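Local atomic coordinates of phage-related protein (Bordetella bronchiseptica RB50, PDB entry 3BJQ), a protein that probably serves as the major capsid protein of a phage or prophage, building the viral shell from many copies of an HK97-like subunit. Residues A89-E94 / W287-S292; H141-V146 / A304-E309; R56-K61 / I173-N178. One frame throughout, in Å; residues are numbered along the deposited sequence.

Contact 1 of 3, residues A89-E94 / W287-S292; sequences AKVPRE and WIYGVS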
loop_
_atom_site.group_PDB
_atom_site.type_symbol
_atom_site.label_atom_id
_atom_site.label_comp_id
_atom_site.label_asym_id
_atom_site.label_seq_id
_atom_site.Cartn_x
_atom_site.Cartn_y
_atom_site.Cartn_z
ATOM N N ALA E 89 35.574 5.279 -6.946
ATOM C CA ALA E 89 35.318 3.849 -6.951
ATOM C C ALA E 89 35.307 3.368 -8.409
ATOM O O ALA E 89 34.872 4.093 -9.293
ATOM C CB ALA E 89 33.991 3.585 -6.301
ATOM N N LYS E 90 35.720 2.129 -8.641
ATOM C CA LYS E 90 35.925 1.607 -9.987
ATOM C C LYS E 90 35.371 0.203 -10.094
ATOM O O LYS E 90 35.652 -0.638 -9.250
ATOM C CB LYS E 90 37.438 1.593 -10.270
ATOM C CG LYS E 90 37.892 1.018 -11.559
ATOM C CD LYS E 90 39.381 1.346 -11.825
ATOM C CE LYS E 90 40.306 0.805 -10.729
ATOM N NZ LYS E 90 40.137 -0.678 -10.543
ATOM N N VAL E 91 34.560 -0.026 -11.123
ATOM C CA VAL E 91 34.097 -1.361 -11.441
ATOM C C VAL E 91 34.690 -1.739 -12.777
ATOM O O VAL E 91 34.245 -1.232 -13.809
ATOM C CB VAL E 91 32.544 -1.466 -11.483
ATOM C CG1 VAL E 91 32.144 -2.825 -12.002
ATOM C CG2 VAL E 91 31.964 -1.259 -10.123
ATOM N N PRO E 92 35.707 -2.621 -12.774
ATOM C CA PRO E 92 36.347 -3.011 -14.010
ATOM C C PRO E 92 35.445 -3.880 -14.876
ATOM O O PRO E 92 34.633 -4.659 -14.356
ATOM C CB PRO E 92 37.593 -3.799 -13.542
ATOM C CG PRO E 92 37.340 -4.228 -12.211
ATOM C CD PRO E 92 36.291 -3.316 -11.612
ATOM N N ARG E 93 35.604 -3.774 -16.190
ATOM C CA ARG E 93 34.736 -4.524 -17.095
ATOM C C ARG E 93 34.891 -6.045 -16.958
ATOM O O ARG E 93 33.929 -6.773 -17.218
ATOM C CB ARG E 93 34.959 -4.114 -18.545
ATOM C CG ARG E 93 36.334 -4.362 -19.007
ATOM C CD ARG E 93 36.446 -4.170 -20.451
ATOM N NE ARG E 93 37.805 -4.429 -20.877
ATOM C CZ ARG E 93 38.188 -4.439 -22.143
ATOM N NH1 ARG E 93 37.302 -4.197 -23.103
ATOM N NH2 ARG E 93 39.449 -4.693 -22.451
ATOM N N GLU E 94 36.068 -6.505 -16.515
ATOM C CA GLU E 94 36.353 -7.932 -16.411
ATOM C C GLU E 94 35.475 -8.599 -15.367
ATOM O O GLU E 94 35.298 -9.802 -15.410
ATOM C CB GLU E 94 37.854 -8.250 -16.235
ATOM C CG GLU E 94 38.781 -7.141 -15.722
ATOM C CD GLU E 94 39.042 -6.019 -16.741
ATOM O OE1 GLU E 94 39.441 -6.303 -17.899
ATOM O OE2 GLU E 94 38.853 -4.842 -16.363
ATOM N N TRP E 287 33.777 1.412 -15.101
ATOM C CA TRP E 287 32.761 2.372 -14.692
ATOM C C TRP E 287 33.255 3.006 -13.400
ATOM O O TRP E 287 33.693 2.299 -12.517
ATOM C CB TRP E 287 31.403 1.714 -14.452
ATOM C CG TRP E 287 30.751 1.312 -15.699
ATOM C CD1 TRP E 287 30.878 0.113 -16.327
ATOM C CD2 TRP E 287 29.866 2.099 -16.502
ATOM N NE1 TRP E 287 30.115 0.097 -17.470
ATOM C CE2 TRP E 287 29.475 1.299 -17.596
ATOM C CE3 TRP E 287 29.335 3.389 -16.387
ATOM C CZ2 TRP E 287 28.619 1.758 -18.590
ATOM C CZ3 TRP E 287 28.456 3.837 -17.362
ATOM C CH2 TRP E 287 28.122 3.028 -18.464
ATOM N N ILE E 288 33.145 4.334 -13.305
ATOM C CA ILE E 288 33.723 5.112 -12.215
ATOM C C ILE E 288 32.652 5.853 -11.411
ATOM O O ILE E 288 31.885 6.644 -11.966
ATOM C CB ILE E 288 34.722 6.179 -12.767
ATOM C CG1 ILE E 288 35.800 5.522 -13.614
ATOM C CG2 ILE E 288 35.394 6.976 -11.653
ATOM C CD1 ILE E 288 36.658 4.581 -12.868
ATOM N N TYR E 289 32.616 5.608 -10.104
ATOM C CA TYR E 289 31.705 6.327 -9.191
ATOM C C TYR E 289 32.501 7.266 -8.309
ATOM O O TYR E 289 33.337 6.822 -7.517
ATOM C CB TYR E 289 30.949 5.390 -8.273
ATOM C CG TYR E 289 30.177 4.299 -8.934
ATOM C CD1 TYR E 289 30.828 3.181 -9.435
ATOM C CD2 TYR E 289 28.782 4.327 -8.971
ATOM C CE1 TYR E 289 30.136 2.152 -10.013
ATOM C CE2 TYR E 289 28.077 3.281 -9.526
ATOM C CZ TYR E 289 28.768 2.191 -10.048
ATOM O OH TYR E 289 28.095 1.143 -10.625
ATOM N N GLY E 290 32.216 8.555 -8.417
ATOM C CA GLY E 290 32.830 9.538 -7.567
ATOM C C GLY E 290 32.235 9.363 -6.186
ATOM O O GLY E 290 31.020 9.260 -6.044
ATOM N N VAL E 291 33.096 9.305 -5.183
ATOM C CA VAL E 291 32.677 9.130 -3.783
ATOM C C VAL E 291 33.276 10.285 -2.950
ATOM O O VAL E 291 34.481 10.549 -2.986
ATOM C CB VAL E 291 33.156 7.801 -3.216
ATOM C CG1 VAL E 291 32.641 7.631 -1.771
ATOM C CG2 VAL E 291 32.694 6.666 -4.112
ATOM N N SER E 292 32.413 10.972 -2.220
ATOM C CA SER E 292 32.795 12.118 -1.429
ATOM C C SER E 292 32.406 11.899 0.020
ATOM O O SER E 292 31.279 11.567 0.294
ATOM C CB SER E 292 32.084 13.352 -1.989
ATOM O OG SER E 292 32.724 13.808 -3.181
#

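Contact 2 of 3, residues H141-V146 / A304-E309; sequences HKVKLV and AGYLIE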
loop_
_atom_site.group_PDB
_atom_site.type_symbol
_atom_site.label_atom_id
_atom_site.label_comp_id
_atom_site.label_asym_id
_atom_site.label_seq_id
_atom_site.Cartn_x
_atom_site.Cartn_y
_atom_site.Cartn_z
ATOM N N HIS E 141 45.563 17.656 32.697
ATOM C CA HIS E 141 44.814 16.729 31.815
ATOM C C HIS E 141 45.691 15.763 31.037
ATOM O O HIS E 141 45.260 15.182 30.042
ATOM C CB HIS E 141 43.888 17.527 30.888
ATOM C CG HIS E 141 42.645 17.977 31.578
ATOM N ND1 HIS E 141 41.413 17.415 31.329
ATOM C CD2 HIS E 141 42.460 18.846 32.596
ATOM C CE1 HIS E 141 40.515 17.954 32.133
ATOM N NE2 HIS E 141 41.124 18.821 32.915
ATOM N N LYS E 142 46.913 15.541 31.525
ATOM C CA LYS E 142 47.788 14.553 30.914
ATOM C C LYS E 142 48.854 14.075 31.881
ATOM O O LYS E 142 49.189 14.784 32.847
ATOM C CB LYS E 142 48.438 15.121 29.661
ATOM C CG LYS E 142 49.211 16.397 29.910
ATOM C CD LYS E 142 50.000 16.845 28.661
ATOM C CE LYS E 142 50.607 18.212 28.904
ATOM N NZ LYS E 142 51.064 18.875 27.668
ATOM N N VAL E 143 49.359 12.863 31.619
ATOM C CA VAL E 143 50.501 12.306 32.328
ATOM C C VAL E 143 51.320 11.510 31.318
ATOM O O VAL E 143 50.819 11.123 30.263
ATOM C CB VAL E 143 50.054 11.418 33.522
ATOM C CG1 VAL E 143 49.581 10.060 33.050
ATOM C CG2 VAL E 143 51.170 11.266 34.521
ATOM N N LYS E 144 52.596 11.332 31.617
ATOM C CA LYS E 144 53.490 10.548 30.795
ATOM C C LYS E 144 54.153 9.549 31.716
ATOM O O LYS E 144 54.924 9.926 32.584
ATOM C CB LYS E 144 54.539 11.440 30.157
ATOM C CG LYS E 144 55.305 10.774 29.059
ATOM C CD LYS E 144 56.149 11.780 28.331
ATOM C CE LYS E 144 56.923 11.120 27.222
ATOM N NZ LYS E 144 57.758 12.109 26.507
ATOM N N LEU E 145 53.828 8.272 31.530
ATOM C CA LEU E 145 54.280 7.235 32.429
ATOM C C LEU E 145 55.678 6.833 32.037
ATOM O O LEU E 145 55.927 6.560 30.883
ATOM C CB LEU E 145 53.304 6.057 32.394
ATOM C CG LEU E 145 51.857 6.403 32.787
ATOM C CD1 LEU E 145 51.017 5.141 32.803
ATOM C CD2 LEU E 145 51.787 7.140 34.133
ATOM N N VAL E 146 56.578 6.824 33.020
ATOM C CA VAL E 146 57.993 6.520 32.835
ATOM C C VAL E 146 58.386 5.330 33.710
ATOM O O VAL E 146 57.889 5.176 34.838
ATOM C CB VAL E 146 58.858 7.733 33.246
ATOM C CG1 VAL E 146 60.339 7.389 33.205
ATOM C CG2 VAL E 146 58.556 8.933 32.368
ATOM N N ALA E 304 37.291 17.962 28.661
ATOM C CA ALA E 304 36.533 16.718 28.697
ATOM C C ALA E 304 37.408 15.512 28.310
ATOM O O ALA E 304 36.891 14.412 28.198
ATOM C CB ALA E 304 35.300 16.795 27.804
ATOM N N GLY E 305 38.715 15.741 28.132
ATOM C CA GLY E 305 39.668 14.704 27.767
ATOM C C GLY E 305 40.864 14.627 28.701
ATOM O O GLY E 305 41.186 15.580 29.433
ATOM N N TYR E 306 41.523 13.476 28.683
ATOM C CA TYR E 306 42.687 13.235 29.516
ATOM C C TYR E 306 43.611 12.222 28.832
ATOM O O TYR E 306 43.171 11.139 28.479
ATOM C CB TYR E 306 42.228 12.716 30.875
ATOM C CG TYR E 306 43.324 12.652 31.929
ATOM C CD1 TYR E 306 44.213 11.582 31.967
ATOM C CD2 TYR E 306 43.447 13.642 32.894
ATOM C CE1 TYR E 306 45.201 11.513 32.912
ATOM C CE2 TYR E 306 44.428 13.583 33.857
ATOM C CZ TYR E 306 45.306 12.510 33.865
ATOM O OH TYR E 306 46.294 12.419 34.806
ATOM N N LEU E 307 44.880 12.572 28.664
ATOM C CA LEU E 307 45.838 11.695 28.014
ATOM C C LEU E 307 46.860 11.072 28.984
ATOM O O LEU E 307 47.521 11.784 29.758
ATOM C CB LEU E 307 46.572 12.488 26.950
ATOM C CG LEU E 307 47.646 11.770 26.129
ATOM C CD1 LEU E 307 47.067 10.604 25.297
ATOM C CD2 LEU E 307 48.337 12.817 25.290
ATOM N N ILE E 308 46.992 9.745 28.913
ATOM C CA ILE E 308 47.986 8.991 29.684
ATOM C C ILE E 308 48.965 8.409 28.668
ATOM O O ILE E 308 48.726 7.341 28.121
ATOM C CB ILE E 308 47.335 7.831 30.477
ATOM C CG1 ILE E 308 46.309 8.354 31.473
ATOM C CG2 ILE E 308 48.395 7.000 31.224
ATOM C CD1 ILE E 308 45.509 7.243 32.150
ATOM N N GLU E 309 50.077 9.103 28.430
ATOM C CA GLU E 309 51.049 8.645 27.441
ATOM C C GLU E 309 51.913 7.480 27.939
ATOM O O GLU E 309 52.297 7.431 29.107
ATOM C CB GLU E 309 52.026 9.753 27.062
ATOM C CG GLU E 309 51.483 10.995 26.449
ATOM C CD GLU E 309 52.623 11.911 26.000
ATOM O OE1 GLU E 309 53.198 11.641 24.919
ATOM O OE2 GLU E 309 52.946 12.877 26.738
HETATM O O HOH W 1 51.375 13.490 28.786
#

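Contact 3 of 3, residues R56-K61 / I173-N178; sequences RLYNTK and IGMEPN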
loop_
_atom_site.group_PDB
_atom_site.type_symbol
_atom_site.label_atom_id
_atom_site.label_comp_id
_atom_site.label_asym_id
_atom_site.label_seq_id
_atom_site.Cartn_x
_atom_site.Cartn_y
_atom_site.Cartn_z
ATOM N N ARG E 56 30.202 24.591 32.309
ATOM C CA ARG E 56 29.463 25.068 33.470
ATOM C C ARG E 56 28.049 25.503 33.054
ATOM O O ARG E 56 27.072 25.140 33.706
ATOM C CB ARG E 56 30.170 26.236 34.136
ATOM C CG ARG E 56 29.475 26.626 35.414
ATOM C CD ARG E 56 30.280 27.570 36.236
ATOM N NE ARG E 56 29.738 27.635 37.588
ATOM C CZ ARG E 56 29.896 26.685 38.511
ATOM N NH1 ARG E 56 30.591 25.576 38.244
ATOM N NH2 ARG E 56 29.364 26.851 39.712
ATOM N N LEU E 57 27.970 26.302 31.995
ATOM C CA LEU E 57 26.687 26.785 31.447
ATOM C C LEU E 57 25.791 25.623 30.996
ATOM O O LEU E 57 24.589 25.622 31.238
ATOM C CB LEU E 57 26.932 27.706 30.240
ATOM C CG LEU E 57 25.905 28.824 30.058
ATOM C CD1 LEU E 57 26.168 29.908 31.086
ATOM C CD2 LEU E 57 25.931 29.424 28.655
ATOM N N TYR E 58 26.402 24.637 30.359
ATOM C CA TYR E 58 25.714 23.451 29.894
ATOM C C TYR E 58 24.992 22.744 31.032
ATOM O O TYR E 58 23.887 22.262 30.835
ATOM C CB TYR E 58 26.713 22.501 29.241
ATOM C CG TYR E 58 26.156 21.287 28.522
ATOM C CD1 TYR E 58 25.336 21.411 27.399
ATOM C CD2 TYR E 58 26.528 20.015 28.907
ATOM C CE1 TYR E 58 24.868 20.279 26.723
ATOM C CE2 TYR E 58 26.080 18.875 28.231
ATOM C CZ TYR E 58 25.247 19.007 27.158
ATOM O OH TYR E 58 24.836 17.858 26.513
ATOM N N ASN E 59 25.607 22.700 32.215
ATOM C CA ASN E 59 25.002 22.060 33.388
ATOM C C ASN E 59 24.556 23.043 34.475
ATOM O O ASN E 59 24.616 22.760 35.655
ATOM C CB ASN E 59 25.944 20.988 33.924
ATOM C CG ASN E 59 26.148 19.853 32.937
ATOM O OD1 ASN E 59 25.192 19.333 32.370
ATOM N ND2 ASN E 59 27.387 19.459 32.743
ATOM N N THR E 60 24.099 24.203 34.056
ATOM C CA THR E 60 23.506 25.171 34.945
ATOM C C THR E 60 22.002 25.072 34.782
ATOM O O THR E 60 21.498 25.073 33.666
ATOM C CB THR E 60 23.955 26.586 34.576
ATOM O OG1 THR E 60 25.339 26.722 34.888
ATOM C CG2 THR E 60 23.153 27.613 35.357
ATOM N N LYS E 61 21.278 24.991 35.887
ATOM C CA LYS E 61 19.829 24.903 35.809
ATOM C C LYS E 61 19.310 26.221 35.254
ATOM O O LYS E 61 19.758 27.292 35.627
ATOM C CB LYS E 61 19.190 24.613 37.171
ATOM C CG LYS E 61 17.674 24.413 37.119
ATOM C CD LYS E 61 17.027 24.695 38.442
ATOM C CE LYS E 61 15.539 24.328 38.435
ATOM N NZ LYS E 61 15.015 24.126 39.829
ATOM N N ILE E 173 34.327 19.531 34.230
ATOM C CA ILE E 173 33.111 19.684 33.439
ATOM C C ILE E 173 31.837 19.248 34.140
ATOM O O ILE E 173 30.744 19.485 33.639
ATOM C CB ILE E 173 33.249 18.964 32.065
ATOM C CG1 ILE E 173 33.284 17.440 32.208
ATOM C CG2 ILE E 173 34.505 19.436 31.345
ATOM C CD1 ILE E 173 33.256 16.685 30.846
ATOM N N GLY E 174 31.961 18.644 35.315
ATOM C CA GLY E 174 30.763 18.256 36.097
ATOM C C GLY E 174 29.983 17.061 35.570
ATOM O O GLY E 174 28.763 16.891 35.836
HETATM N N MSE E 175 30.694 16.238 34.800
HETATM C CA MSE E 175 30.181 14.976 34.298
HETATM C C MSE E 175 31.298 13.962 34.327
HETATM O O MSE E 175 32.472 14.316 34.175
HETATM C CB MSE E 175 29.667 15.092 32.857
HETATM C CG MSE E 175 28.445 15.929 32.744
HETATM SE SE MSE E 175 27.897 16.292 30.968
HETATM C CE MSE E 175 29.338 17.140 30.393
ATOM N N GLU E 176 30.915 12.699 34.512
ATOM C CA GLU E 176 31.869 11.586 34.493
ATOM C C GLU E 176 32.280 11.343 33.055
ATOM O O GLU E 176 31.433 11.432 32.154
ATOM C CB GLU E 176 31.228 10.295 35.043
ATOM C CG GLU E 176 30.815 10.360 36.530
ATOM C CD GLU E 176 32.005 10.442 37.515
ATOM O OE1 GLU E 176 33.020 9.723 37.331
ATOM O OE2 GLU E 176 31.911 11.231 38.480
ATOM N N PRO E 177 33.573 11.049 32.825
ATOM C CA PRO E 177 33.940 10.618 31.481
ATOM C C PRO E 177 33.236 9.299 31.184
ATOM O O PRO E 177 33.008 8.516 32.102
ATOM C CB PRO E 177 35.457 10.438 31.563
ATOM C CG PRO E 177 35.767 10.281 32.973
ATOM C CD PRO E 177 34.734 11.065 33.731
ATOM N N ASN E 178 32.860 9.081 29.928
ATOM C CA ASN E 178 32.132 7.876 29.541
ATOM C C ASN E 178 32.810 7.042 28.458
ATOM O O ASN E 178 32.245 6.037 28.003
ATOM C CB ASN E 178 30.705 8.242 29.113
ATOM C CG ASN E 178 30.678 9.243 27.995
ATOM O OD1 ASN E 178 31.724 9.684 27.519
ATOM N ND2 ASN E 178 29.484 9.603 27.560
#

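Contact 1 of 3, residues A89-E94 / W287-S292
Val91 and Tyr289 meet on one face of an antiparallel ladder that joins strands 87-92 and 286-299, and a long helix, 105-131, packs on that face. Sheet and helix together are consistent with the peripheral (P) domain of the HK97-like capsid fold. The Val91 methyl CG2 reaches the edge of the phenol ring, close to its plane, 3.9 Å from Tyr289 CE1. Ala89 CB fits beside the root of the same tyrosine and also touches Val291 CG2 at 4.0 Å. Ser111 of the helix touches Ala89, Val91 and Tyr289, and Val115 touches Val291. In the backbone, Ala89 pairs with Tyr289, and Val91 with Trp287, as hydrogen-bonded pairs; the bond from Val91 N to Trp287 O, at 2.8 Å, is almost straight (172°).

Lys90 and Ile288, a non-hydrogen-bonded pair, run side by side on the other face. The lysine's chain then bends at chi3 and chi4, and its NZ forms a salt bridge with Asp72 of a neighbouring subunit. The Trp287 indole turns away from strand 87-92, its NE1 hydrogen-bonded to Ala99 O. In Ile288 the second torsion (chi2 -63°) turns the terminal methyl toward the lysine stem, with CD1 4.0 Å from Lys90 CG.

Contact 2 of 3, residues H141-V146 / A304-E309
Tyr306 lies against the backbone of His141 and Lys142, and one side of its ring, from CB through CD2 and CE2 to OH, runs along that strand. Tyr306 CB starts 4.0 Å from His141 O. Tyr306 CG, anti to the backbone N (chi1 -170°), is 3.7 Å from His141 O, and CD2 comes to 3.5 Å from His141 CA. CE2 of Tyr306 follows at 3.8 Å from the same His141 CA, and CZ lies beside Lys142 N. One ring face takes the carbonyl carbon of His141 and the amide N of Lys142, both displaced toward the rim. At the tip, Tyr306 OH is 4.1 Å from Val143 CB. Ala165 and Ala168 of helix 158-173 also touch this tyrosine.

The two strands, 142-144 and 305-309, run parallel at the border of a six-stranded mixed sheet flanked by helices, probably the axial (A) domain of an HK97-like subunit, with 142-144 an outermost strand of the sheet within this chain. Main-chain bonds alternate along the pair. At its start His141 adds a side-chain bond: ND1 donates to Gly305 O at 2.6 Å, the acceptor in the imidazole plane, while NE2 is hydrogen-bonded to Ser172 OG. Farther along, on the face of Val143, Ile308 CG2 meets Leu145 CD1 at 3.6 Å. On the other face a water donates to Glu309 OE2 (2.7 Å) and, weakly, to Val143 O.

Contact 3 of 3, residues R56-K61 / I173-N178
Met175, modelled as selenomethionine, points its selenium at the rim of Tyr58 in a Met-aromatic contact of the edge type. Met175 SE is 4.2 Å from Tyr58 CE2 and 5.4 Å from the ring centroid, and it lies 87° off the ring normal, practically in the plane of the phenol. The two side chains cross at about a right angle. The amide of Asn59 approaches the bent end of the same chain: ND2 is 3.7 Å from both CG and SE of Met175 and 3.8 Å from its CE. The same nitrogen also gives a weak hydrogen bond to Ile173 O, 3.5 Å long. Because chi3 of Met175 is turned (-60°) and not extended, CE stays near the amide.

A second shell of polar and aromatic partners positions these groups. Tyr58 OH is hydrogen-bonded to Glu260 OE2, and Phe73 meets its ring edge-to-face. Arg117 of another neighbouring subunit, not the one that supplies Asp72 to Lys90, makes a cation-pi contact with Tyr58 and hydrogen-bonds Asn59 OD1 through NH2, thus gripping the two residues that receive Met175. The asparagine amide is therefore held from both its oxygen and its nitrogen, the latter only weakly.

Both backbones change course here. Asn59 is the first residue to leave helix 52-58, whose end is tied by Thr60 OG1 to Arg56 O (2.6 Å), and Gly174, with positive phi, is the first residue beyond helix 158-173. Phe55 of helix 52-58 packs on Ile173 and Met175. The contact thus sets the end of helix 52-58, which lies in the sequence between strands 44-49 and 75-81, a position consistent with the E-loop of HK97-like subunits, against the loop leading from helix 158-173 into strand 179-183 of the six-stranded sheet.

Contacts 2 and 3 are neighbours: their centres are 21 Å apart, and they touch where Ala304 CB packs on Ile173 CD1 at 3.7 Å. Helix 158-173 links them further, since it packs on Tyr306 and ends at the loop of contact 3. Contact 1 stands apart, on the opposite side of the chain's centre, with its own centre 44 Å from that of contact 2 and 47 Å from that of contact 3. Contacts 1 and 3 reach other subunits, whereas no other chain touches contact 2. A tetraethylene glycol, probably from the crystallisation liquor, lies about 3 Å from the side chain of Asn59 in contact 3.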